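PDB 6QPS: polysaccharide Lyase Family 6 from Bacteroides cellulosilyticus, which probably cleaves mannuronic acid-rich alginate as a polysaccharide lyase, and binds a calcium ion. Local coordinates for residues G88-K93 with L104-A109; G54-L59 with G82-S87; C135-C140 with C169-K174. One frame throughout, in Å; residues are numbered along the deposited sequence.

All three contacts belong to the N-terminal half of a parallel beta-helix, where segments 82-87, 104-109 and 135-140 lie on neighbouring parallel strands, with 54-59 and 169-174 beyond them. Contact 2, 54-59 with 82-87, is the partly buried one, held by five backbone bonds and a bridging water. Contact 1 is buried and sits where the chain turns: one backbone bond joins two corners, and an apolar cluster lies inside. Contact 3 is also buried, yet adds side-chain polar bonds, with a cysteine sulfur as acceptor and an asparagine-aspartate bond. Contacts 2 and 1 meet at Ile86 and Phe106; contacts 1 and 3 are joined by the backbone pairing of Phe106 with Val136 and Asp138.

Contact 1. Residues G88-K93 with L104-A109; sequences GKLRLK and LLFYKA
Gly88 and Ala109 form a parallel beta bridge at the corner between two faces of the beta-helix, and behind it Leu90 reaches Phe106 across the buried interior. Both segments turn here, one at Gly88-Lys89 and the other at Lys108, and the two turns lie one above the other on successive coils. Gly88 N donates to Lys108 O at 2.9 Å in an almost perfectly straight bond (178° at the hydrogen). The carbonyl of Gly88 continues the pairing: its O lies 3.1 Å from Ala109 CA, a CA-H...O contact, and 3.4 Å from Ala109 CB. A side chain at Gly88 would be driven against the preceding carbonyl oxygen, which accounts for the glycine.

Leu90, just after its corner, and Phe106, just before its own, lie on different faces of the coil and meet across the interior. Leu90 points its CG anti to the backbone N (chi1 179°), which carries CD2 inward to Phe106. That methyl approaches the ring obliquely, 3.8 Å from Phe106 CD2 and 3.9 Å from Phe106 CE2, and the two side chains cross at about a right angle. The same Leu90 CD2 comes within 4.3 Å of Ala109 CB, so one methyl bridges the ring and the alanine. Leu59 and Ile62 of strand 54-67 also pack on Leu90, while Ile86 and Cys140 touch Phe106. A backbone bond between Gly88 and Trp110 extends the pairing past the corner. Stacked corners tied by parallel backbone pairing, with aliphatic and aromatic side chains packed inside, are characteristic of the parallel beta-helix of polysaccharide lyases.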
loop_
_atom_site.group_PDB
_atom_site.type_symbol
_atom_site.label_atom_id
_atom_site.label_comp_id
_atom_site.label_asym_id
_atom_site.label_seq_id
_atom_site.Cartn_x
_atom_site.Cartn_y
_atom_site.Cartn_z
ATOM N N GLY A 88 3.094 -25.429 -2.656
ATOM C CA GLY A 88 2.796 -25.967 -3.972
ATOM C C GLY A 88 1.724 -25.173 -4.708
ATOM O O GLY A 88 1.360 -24.059 -4.333
ATOM N N LYS A 89 1.200 -25.793 -5.772
ATOM C CA LYS A 89 0.242 -25.133 -6.651
ATOM C C LYS A 89 -1.028 -24.783 -5.889
ATOM O O LYS A 89 -1.546 -25.597 -5.115
ATOM C CB LYS A 89 -0.129 -26.051 -7.814
ATOM C CG LYS A 89 0.944 -26.202 -8.875
ATOM C CD LYS A 89 0.586 -27.279 -9.887
ATOM C CE LYS A 89 1.382 -27.089 -11.176
ATOM N NZ LYS A 89 1.800 -28.371 -11.786
ATOM N N LEU A 90 -1.548 -23.574 -6.132
ATOM C CA LEU A 90 -2.692 -23.076 -5.381
ATOM C C LEU A 90 -3.520 -22.090 -6.193
ATOM O O LEU A 90 -2.978 -21.163 -6.801
ATOM C CB LEU A 90 -2.184 -22.387 -4.107
ATOM C CG LEU A 90 -3.206 -21.761 -3.169
ATOM C CD1 LEU A 90 -4.208 -22.806 -2.664
ATOM C CD2 LEU A 90 -2.548 -21.032 -1.985
ATOM N N ARG A 91 -4.849 -22.266 -6.167
ATOM C CA ARG A 91 -5.788 -21.298 -6.755
ATOM C C ARG A 91 -6.983 -21.252 -5.796
ATOM O O ARG A 91 -7.954 -22.004 -5.955
ATOM C CB ARG A 91 -6.197 -21.607 -8.198
ATOM C CG ARG A 91 -7.072 -20.457 -8.803
ATOM C CD ARG A 91 -7.282 -20.619 -10.315
ATOM N NE ARG A 91 -8.259 -19.671 -10.858
ATOM C CZ ARG A 91 -9.163 -19.980 -11.784
ATOM N NH1 ARG A 91 -9.211 -21.213 -12.269
ATOM N NH2 ARG A 91 -10.024 -19.059 -12.226
ATOM N N LEU A 92 -6.889 -20.393 -4.785
ATOM C CA LEU A 92 -7.884 -20.295 -3.727
ATOM C C LEU A 92 -8.836 -19.151 -4.036
ATOM O O LEU A 92 -8.393 -18.023 -4.284
ATOM C CB LEU A 92 -7.190 -20.065 -2.388
ATOM C CG LEU A 92 -8.037 -19.617 -1.198
ATOM C CD1 LEU A 92 -9.110 -20.662 -0.906
ATOM C CD2 LEU A 92 -7.158 -19.357 0.022
ATOM N N LYS A 93 -10.138 -19.446 -4.034
ATOM C CA LYS A 93 -11.185 -18.454 -4.239
ATOM C C LYS A 93 -12.066 -18.454 -3.000
ATOM O O LYS A 93 -12.474 -19.530 -2.535
ATOM C CB LYS A 93 -12.007 -18.795 -5.478
ATOM C CG LYS A 93 -11.227 -18.660 -6.782
ATOM C CD LYS A 93 -12.094 -19.003 -7.981
ATOM C CE LYS A 93 -11.694 -18.201 -9.219
ATOM N NZ LYS A 93 -12.022 -16.742 -9.062
ATOM N N LEU A 104 -2.654 -19.248 9.255
ATOM C CA LEU A 104 -2.135 -20.127 8.213
ATOM C C LEU A 104 -0.802 -19.607 7.691
ATOM O O LEU A 104 -0.605 -18.396 7.571
ATOM C CB LEU A 104 -3.127 -20.218 7.050
ATOM C CG LEU A 104 -4.484 -20.851 7.389
ATOM C CD1 LEU A 104 -5.416 -20.750 6.192
ATOM C CD2 LEU A 104 -4.370 -22.299 7.851
ATOM N N LEU A 105 0.089 -20.527 7.330
ATOM C CA LEU A 105 1.384 -20.187 6.760
ATOM C C LEU A 105 1.444 -20.662 5.317
ATOM O O LEU A 105 1.587 -21.866 5.070
ATOM C CB LEU A 105 2.496 -20.831 7.574
ATOM C CG LEU A 105 3.916 -20.788 7.015
ATOM C CD1 LEU A 105 4.406 -19.429 6.672
ATOM C CD2 LEU A 105 4.897 -21.396 8.035
ATOM N N PHE A 106 1.376 -19.716 4.381
ATOM C CA PHE A 106 1.562 -19.989 2.961
ATOM C C PHE A 106 3.054 -19.819 2.682
ATOM O O PHE A 106 3.582 -18.707 2.764
ATOM C CB PHE A 106 0.715 -19.070 2.083
ATOM C CG PHE A 106 -0.785 -19.190 2.311
ATOM C CD1 PHE A 106 -1.422 -18.438 3.273
ATOM C CD2 PHE A 106 -1.548 -20.058 1.553
ATOM C CE1 PHE A 106 -2.795 -18.551 3.478
ATOM C CE2 PHE A 106 -2.923 -20.174 1.764
ATOM C CZ PHE A 106 -3.537 -19.426 2.725
ATOM N N TYR A 107 3.738 -20.922 2.381
ATOM C CA TYR A 107 5.190 -20.944 2.218
ATOM C C TYR A 107 5.508 -21.761 0.979
ATOM O O TYR A 107 5.174 -22.949 0.915
ATOM C CB TYR A 107 5.905 -21.520 3.444
ATOM C CG TYR A 107 7.416 -21.514 3.259
ATOM C CD1 TYR A 107 8.130 -20.315 3.248
ATOM C CD2 TYR A 107 8.123 -22.687 3.053
ATOM C CE1 TYR A 107 9.488 -20.291 3.054
ATOM C CE2 TYR A 107 9.483 -22.664 2.848
ATOM C CZ TYR A 107 10.161 -21.467 2.855
ATOM O OH TYR A 107 11.519 -21.457 2.643
ATOM N N LYS A 108 6.152 -21.138 -0.003
ATOM C CA LYS A 108 6.486 -21.811 -1.256
ATOM C C LYS A 108 5.248 -22.470 -1.868
ATOM O O LYS A 108 5.281 -23.590 -2.369
ATOM C CB LYS A 108 7.665 -22.779 -1.085
ATOM C CG LYS A 108 8.966 -22.010 -0.847
ATOM C CD LYS A 108 10.222 -22.882 -0.755
ATOM C CE LYS A 108 11.459 -21.961 -0.687
ATOM N NZ LYS A 108 12.790 -22.649 -0.572
ATOM N N ALA A 109 4.131 -21.751 -1.813
ATOM C CA ALA A 109 2.968 -21.992 -2.659
ATOM C C ALA A 109 3.008 -20.976 -3.794
ATOM O O ALA A 109 3.771 -20.011 -3.748
ATOM C CB ALA A 109 1.686 -21.779 -1.850
#

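Contact 2. Residues G54-L59 with G82-S87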
loop_
_atom_site.group_PDB
_atom_site.type_symbol
_atom_site.label_atom_id
_atom_site.label_comp_id
_atom_site.label_asym_id
_atom_site.label_seq_id
_atom_site.Cartn_x
_atom_site.Cartn_y
_atom_site.Cartn_z
ATOM N N GLY A 54 1.333 -29.827 10.066
ATOM C CA GLY A 54 1.865 -30.518 8.908
ATOM C C GLY A 54 1.909 -29.597 7.707
ATOM O O GLY A 54 1.523 -28.430 7.777
ATOM N N THR A 55 2.377 -30.153 6.586
ATOM C CA THR A 55 2.454 -29.420 5.324
ATOM C C THR A 55 1.429 -29.975 4.346
ATOM O O THR A 55 1.379 -31.191 4.099
ATOM C CB THR A 55 3.860 -29.461 4.721
ATOM O OG1 THR A 55 4.769 -28.869 5.650
ATOM C CG2 THR A 55 3.887 -28.668 3.409
ATOM N N TYR A 56 0.619 -29.074 3.802
ATOM C CA TYR A 56 -0.486 -29.384 2.907
ATOM C C TYR A 56 -0.040 -28.967 1.511
ATOM O O TYR A 56 0.033 -27.771 1.209
ATOM C CB TYR A 56 -1.737 -28.631 3.366
ATOM C CG TYR A 56 -2.205 -29.052 4.747
ATOM C CD1 TYR A 56 -1.507 -28.684 5.892
ATOM C CD2 TYR A 56 -3.306 -29.875 4.900
ATOM C CE1 TYR A 56 -1.910 -29.111 7.149
ATOM C CE2 TYR A 56 -3.720 -30.300 6.144
ATOM C CZ TYR A 56 -3.021 -29.922 7.268
ATOM O OH TYR A 56 -3.436 -30.370 8.512
ATOM N N HIS A 57 0.297 -29.952 0.682
ATOM C CA HIS A 57 0.908 -29.700 -0.614
ATOM C C HIS A 57 -0.142 -29.726 -1.718
ATOM O O HIS A 57 -1.048 -30.565 -1.715
ATOM C CB HIS A 57 1.960 -30.764 -0.953
ATOM C CG HIS A 57 3.207 -30.685 -0.130
ATOM N ND1 HIS A 57 4.207 -29.768 -0.369
ATOM C CD2 HIS A 57 3.623 -31.429 0.923
ATOM C CE1 HIS A 57 5.179 -29.940 0.509
ATOM N NE2 HIS A 57 4.857 -30.953 1.295
ATOM N N ASN A 58 -0.003 -28.806 -2.670
ATOM C CA ASN A 58 -0.727 -28.862 -3.945
ATOM C C ASN A 58 -2.242 -28.951 -3.751
ATOM O O ASN A 58 -2.910 -29.856 -4.270
ATOM C CB ASN A 58 -0.213 -30.013 -4.817
ATOM C CG ASN A 58 1.229 -29.822 -5.235
ATOM O OD1 ASN A 58 1.603 -28.765 -5.751
ATOM N ND2 ASN A 58 2.052 -30.833 -5.000
ATOM N N LEU A 59 -2.790 -27.969 -3.028
ATOM C CA LEU A 59 -4.240 -27.889 -2.912
ATOM C C LEU A 59 -4.881 -27.600 -4.261
ATOM O O LEU A 59 -6.043 -27.951 -4.485
ATOM C CB LEU A 59 -4.643 -26.799 -1.921
ATOM C CG LEU A 59 -4.175 -26.947 -0.476
ATOM C CD1 LEU A 59 -4.679 -25.758 0.377
ATOM C CD2 LEU A 59 -4.643 -28.252 0.121
ATOM N N GLY A 82 0.630 -21.218 13.017
ATOM C CA GLY A 82 1.859 -21.304 12.268
ATOM C C GLY A 82 2.330 -22.696 11.908
ATOM O O GLY A 82 3.299 -22.818 11.155
ATOM N N LYS A 83 1.713 -23.754 12.433
ATOM C CA LYS A 83 2.209 -25.104 12.196
ATOM C C LYS A 83 1.461 -25.838 11.089
ATOM O O LYS A 83 1.804 -26.986 10.788
ATOM C CB LYS A 83 2.208 -25.932 13.492
ATOM C CG LYS A 83 2.817 -25.210 14.691
ATOM C CD LYS A 83 4.315 -24.948 14.502
ATOM C CE LYS A 83 5.007 -24.684 15.841
ATOM N NZ LYS A 83 6.455 -24.357 15.676
ATOM N N ALA A 84 0.443 -25.219 10.499
ATOM C CA ALA A 84 -0.179 -25.707 9.268
ATOM C C ALA A 84 0.367 -24.901 8.091
ATOM O O ALA A 84 0.059 -23.710 7.949
ATOM C CB ALA A 84 -1.700 -25.609 9.325
ATOM N N VAL A 85 1.145 -25.566 7.236
ATOM C CA VAL A 85 1.895 -24.931 6.151
ATOM C C VAL A 85 1.252 -25.354 4.842
ATOM O O VAL A 85 0.993 -26.547 4.634
ATOM C CB VAL A 85 3.369 -25.383 6.174
ATOM C CG1 VAL A 85 4.187 -24.646 5.124
ATOM C CG2 VAL A 85 3.974 -25.202 7.567
ATOM N N ILE A 86 0.991 -24.387 3.963
ATOM C CA ILE A 86 0.396 -24.637 2.652
ATOM C C ILE A 86 1.438 -24.317 1.590
ATOM O O ILE A 86 1.979 -23.203 1.558
ATOM C CB ILE A 86 -0.882 -23.803 2.467
ATOM C CG1 ILE A 86 -1.937 -24.258 3.485
ATOM C CG2 ILE A 86 -1.390 -23.924 1.057
ATOM C CD1 ILE A 86 -3.181 -23.380 3.511
ATOM N N SER A 87 1.700 -25.282 0.704
ATOM C CA SER A 87 2.789 -25.192 -0.262
ATOM C C SER A 87 2.350 -25.768 -1.604
ATOM O O SER A 87 1.379 -26.525 -1.690
ATOM C CB SER A 87 4.034 -25.936 0.263
ATOM O OG SER A 87 4.402 -25.449 1.549
HETATM O O HOH W 1 -1.331 -25.626 -2.242
#
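Thr55 and Tyr56 pair in parallel with Val85 and Ile86, joining strands of two successive coils of the beta-helix near its N-terminal end. Five backbone bonds link the segments, starting at Gly54 N to Lys83 O and closing with Asn58 N to Ser87 O; the shortest is Tyr56 N to Val85 O at 2.7 Å.

Tyr56 can be followed outward from this bond. Its CB lies 3.7 Å from Val85 O and 4.4 Å from Ile86 CG1. With CG anti to the carbonyl carbon (chi1 -63°), the ring swings back beside its own backbone N, and Tyr56 CD1 approaches Val85 O to 3.5 Å, the oxygen lying at the ring edge and in its plane. One atom further, Tyr56 CE1 touches Ala84 CB at 4.1 Å. The hydroxyl leaves the pair altogether and hydrogen-bonds Lys52 O, while Val31 of helix 31-40 packs on the side chain. Past the strand end, Leu59 crosses Ile86 at about a right angle, CD1 against Ile86 CG2. A water extends the pairing beyond Asn58: it accepts from Leu59 N at 2.9 Å and donates to Ser87 O, also at 2.9 Å.

Contact 3. Residues C135-C140 with C169-K174; sequences CVIDEC and CYFANK
Val136, Ile137 and Asp138 pair in parallel with Tyr170, Phe171 and Ala172, joining successive coils of the parallel beta-helix, and the strand axes lie 4.8 Å apart. Backbone bonds come first: Cys135 O receives Tyr170 N, Tyr170 O receives Ile137 N at 2.9 Å, and Ile137 O receives Ala172 N. A longer bond of 3.3 Å runs from Glu139 N to Ala172 O. At the other end a sulfur takes over as acceptor, with Cys135 N donating to Cys169 SG at 3.5 Å.

Side-chain polar contacts gather at the C-terminal ends of the strands. Asp138, its CG anti to the backbone N (chi1 -174°), lies alongside Asn173 and offers OD1 from its syn side to Asn173 ND2, a 2.8 Å bond that is nearly straight (177°). The amide nitrogen stands somewhat out of the carboxylate plane, although the oxygen lies in the amide plane; the two flat groups are turned 50° apart. A leucine in place of Asp138 would probably leave Asn173 ND2 without this acceptor and its amide freer to turn. Glu139 crosses the same asparagine, OE2 lying 3.5 Å from Asn173 CB, while its OE1 forms a salt bridge with Arg175.

Apolar contacts divide between the two faces. Ile137 CD1 meets the edge of the Phe171 ring in its plane, 3.6 Å from CE2; Val136 CG1 likewise approaches the edge of the Tyr170 ring, 4.1 Å from CD1.

Ile137 faces the interior, packing on Met116 of strand 115-118 and Trp156 of strand 155-159, while Phe171 meets the ring of Phe201. On the opposite face, Tyr170 meets His453 and hydrogen-bonds Asn459 of the C-terminal helix 454-465. Strand 99-111 continues the pairing beyond Val136 and Asp138, and strand 200-201 beyond Phe171.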
loop_
_atom_site.group_PDB
_atom_site.type_symbol
_atom_site.label_atom_id
_atom_site.label_comp_id
_atom_site.label_asym_id
_atom_site.label_seq_id
_atom_site.Cartn_x
_atom_site.Cartn_y
_atom_site.Cartn_z
ATOM N N CYS A 135 -2.054 -14.365 9.154
ATOM C CA CYS A 135 -1.520 -15.295 8.164
ATOM C C CYS A 135 -0.194 -14.776 7.625
ATOM O O CYS A 135 0.111 -13.581 7.690
ATOM C CB CYS A 135 -2.506 -15.490 7.007
ATOM S SG CYS A 135 -3.997 -16.390 7.486
ATOM N N VAL A 136 0.609 -15.697 7.097
ATOM C CA VAL A 136 1.867 -15.375 6.446
ATOM C C VAL A 136 1.808 -15.828 4.991
ATOM O O VAL A 136 1.310 -16.919 4.687
ATOM C CB VAL A 136 3.033 -16.075 7.175
ATOM C CG1 VAL A 136 4.322 -15.989 6.353
ATOM C CG2 VAL A 136 3.273 -15.512 8.572
ATOM N N ILE A 137 2.343 -14.993 4.102
ATOM C CA ILE A 137 2.688 -15.397 2.741
ATOM C C ILE A 137 4.166 -15.066 2.551
ATOM O O ILE A 137 4.563 -13.888 2.558
ATOM C CB ILE A 137 1.834 -14.685 1.684
ATOM C CG1 ILE A 137 0.339 -14.890 1.933
ATOM C CG2 ILE A 137 2.210 -15.201 0.279
ATOM C CD1 ILE A 137 -0.593 -14.224 0.888
ATOM N N ASP A 138 4.996 -16.102 2.394
ATOM C CA ASP A 138 6.447 -15.946 2.299
ATOM C C ASP A 138 6.968 -16.848 1.187
ATOM O O ASP A 138 6.596 -18.025 1.120
ATOM C CB ASP A 138 7.121 -16.319 3.635
ATOM C CG ASP A 138 8.628 -16.045 3.645
ATOM O OD1 ASP A 138 9.109 -15.169 2.919
ATOM O OD2 ASP A 138 9.367 -16.737 4.380
ATOM N N GLU A 139 7.794 -16.283 0.296
ATOM C CA GLU A 139 8.488 -17.069 -0.740
ATOM C C GLU A 139 7.513 -17.811 -1.658
ATOM O O GLU A 139 7.816 -18.904 -2.144
ATOM C CB GLU A 139 9.495 -18.058 -0.136
ATOM C CG GLU A 139 10.585 -17.438 0.717
ATOM C CD GLU A 139 11.689 -16.771 -0.087
ATOM O OE1 GLU A 139 11.629 -16.771 -1.337
ATOM O OE2 GLU A 139 12.641 -16.241 0.544
ATOM N N CYS A 140 6.346 -17.223 -1.941
ATOM C CA CYS A 140 5.309 -17.915 -2.711
ATOM C C CYS A 140 5.462 -17.593 -4.199
ATOM O O CYS A 140 4.640 -16.910 -4.823
ATOM C CB CYS A 140 3.927 -17.571 -2.166
ATOM S SG CYS A 140 3.487 -18.507 -0.657
ATOM N N CYS A 169 -1.127 -9.601 9.165
ATOM C CA CYS A 169 -0.445 -10.569 8.308
ATOM C C CYS A 169 0.988 -10.124 8.022
ATOM O O CYS A 169 1.365 -8.974 8.255
ATOM C CB CYS A 169 -1.204 -10.740 6.989
ATOM S SG CYS A 169 -2.825 -11.567 7.110
ATOM N N TYR A 170 1.796 -11.065 7.529
ATOM C CA TYR A 170 3.179 -10.815 7.106
ATOM C C TYR A 170 3.319 -11.312 5.678
ATOM O O TYR A 170 3.012 -12.481 5.401
ATOM C CB TYR A 170 4.143 -11.580 8.014
ATOM C CG TYR A 170 5.627 -11.466 7.709
ATOM C CD1 TYR A 170 6.259 -12.389 6.905
ATOM C CD2 TYR A 170 6.392 -10.447 8.248
ATOM C CE1 TYR A 170 7.637 -12.316 6.650
ATOM C CE2 TYR A 170 7.755 -10.362 7.993
ATOM C CZ TYR A 170 8.365 -11.297 7.187
ATOM O OH TYR A 170 9.735 -11.193 6.934
ATOM N N PHE A 171 3.757 -10.431 4.780
ATOM C CA PHE A 171 3.910 -10.772 3.370
ATOM C C PHE A 171 5.317 -10.384 2.950
ATOM O O PHE A 171 5.664 -9.200 3.006
ATOM C CB PHE A 171 2.930 -9.987 2.493
ATOM C CG PHE A 171 1.474 -10.085 2.898
ATOM C CD1 PHE A 171 0.859 -9.057 3.589
ATOM C CD2 PHE A 171 0.714 -11.175 2.540
ATOM C CE1 PHE A 171 -0.488 -9.128 3.909
ATOM C CE2 PHE A 171 -0.643 -11.250 2.885
ATOM C CZ PHE A 171 -1.234 -10.209 3.550
ATOM N N ALA A 172 6.129 -11.353 2.520
ATOM C CA ALA A 172 7.510 -11.022 2.192
ATOM C C ALA A 172 8.108 -11.941 1.136
ATOM O O ALA A 172 7.658 -13.068 0.913
ATOM C CB ALA A 172 8.411 -11.063 3.438
ATOM N N ASN A 173 9.167 -11.437 0.504
ATOM C CA ASN A 173 10.024 -12.205 -0.408
ATOM C C ASN A 173 9.306 -12.661 -1.674
ATOM O O ASN A 173 9.514 -13.779 -2.157
ATOM C CB ASN A 173 10.702 -13.353 0.328
ATOM C CG ASN A 173 11.512 -12.842 1.513
ATOM O OD1 ASN A 173 12.397 -12.022 1.334
ATOM N ND2 ASN A 173 11.151 -13.246 2.717
ATOM N N LYS A 174 8.491 -11.765 -2.232
ATOM C CA LYS A 174 7.975 -11.959 -3.580
ATOM C C LYS A 174 9.095 -11.667 -4.582
ATOM O O LYS A 174 9.749 -10.621 -4.498
ATOM C CB LYS A 174 6.746 -11.080 -3.827
ATOM C CG LYS A 174 5.985 -11.540 -5.086
ATOM C CD LYS A 174 4.692 -10.732 -5.300
ATOM C CE LYS A 174 3.704 -11.368 -6.271
ATOM N NZ LYS A 174 4.404 -11.907 -7.483
#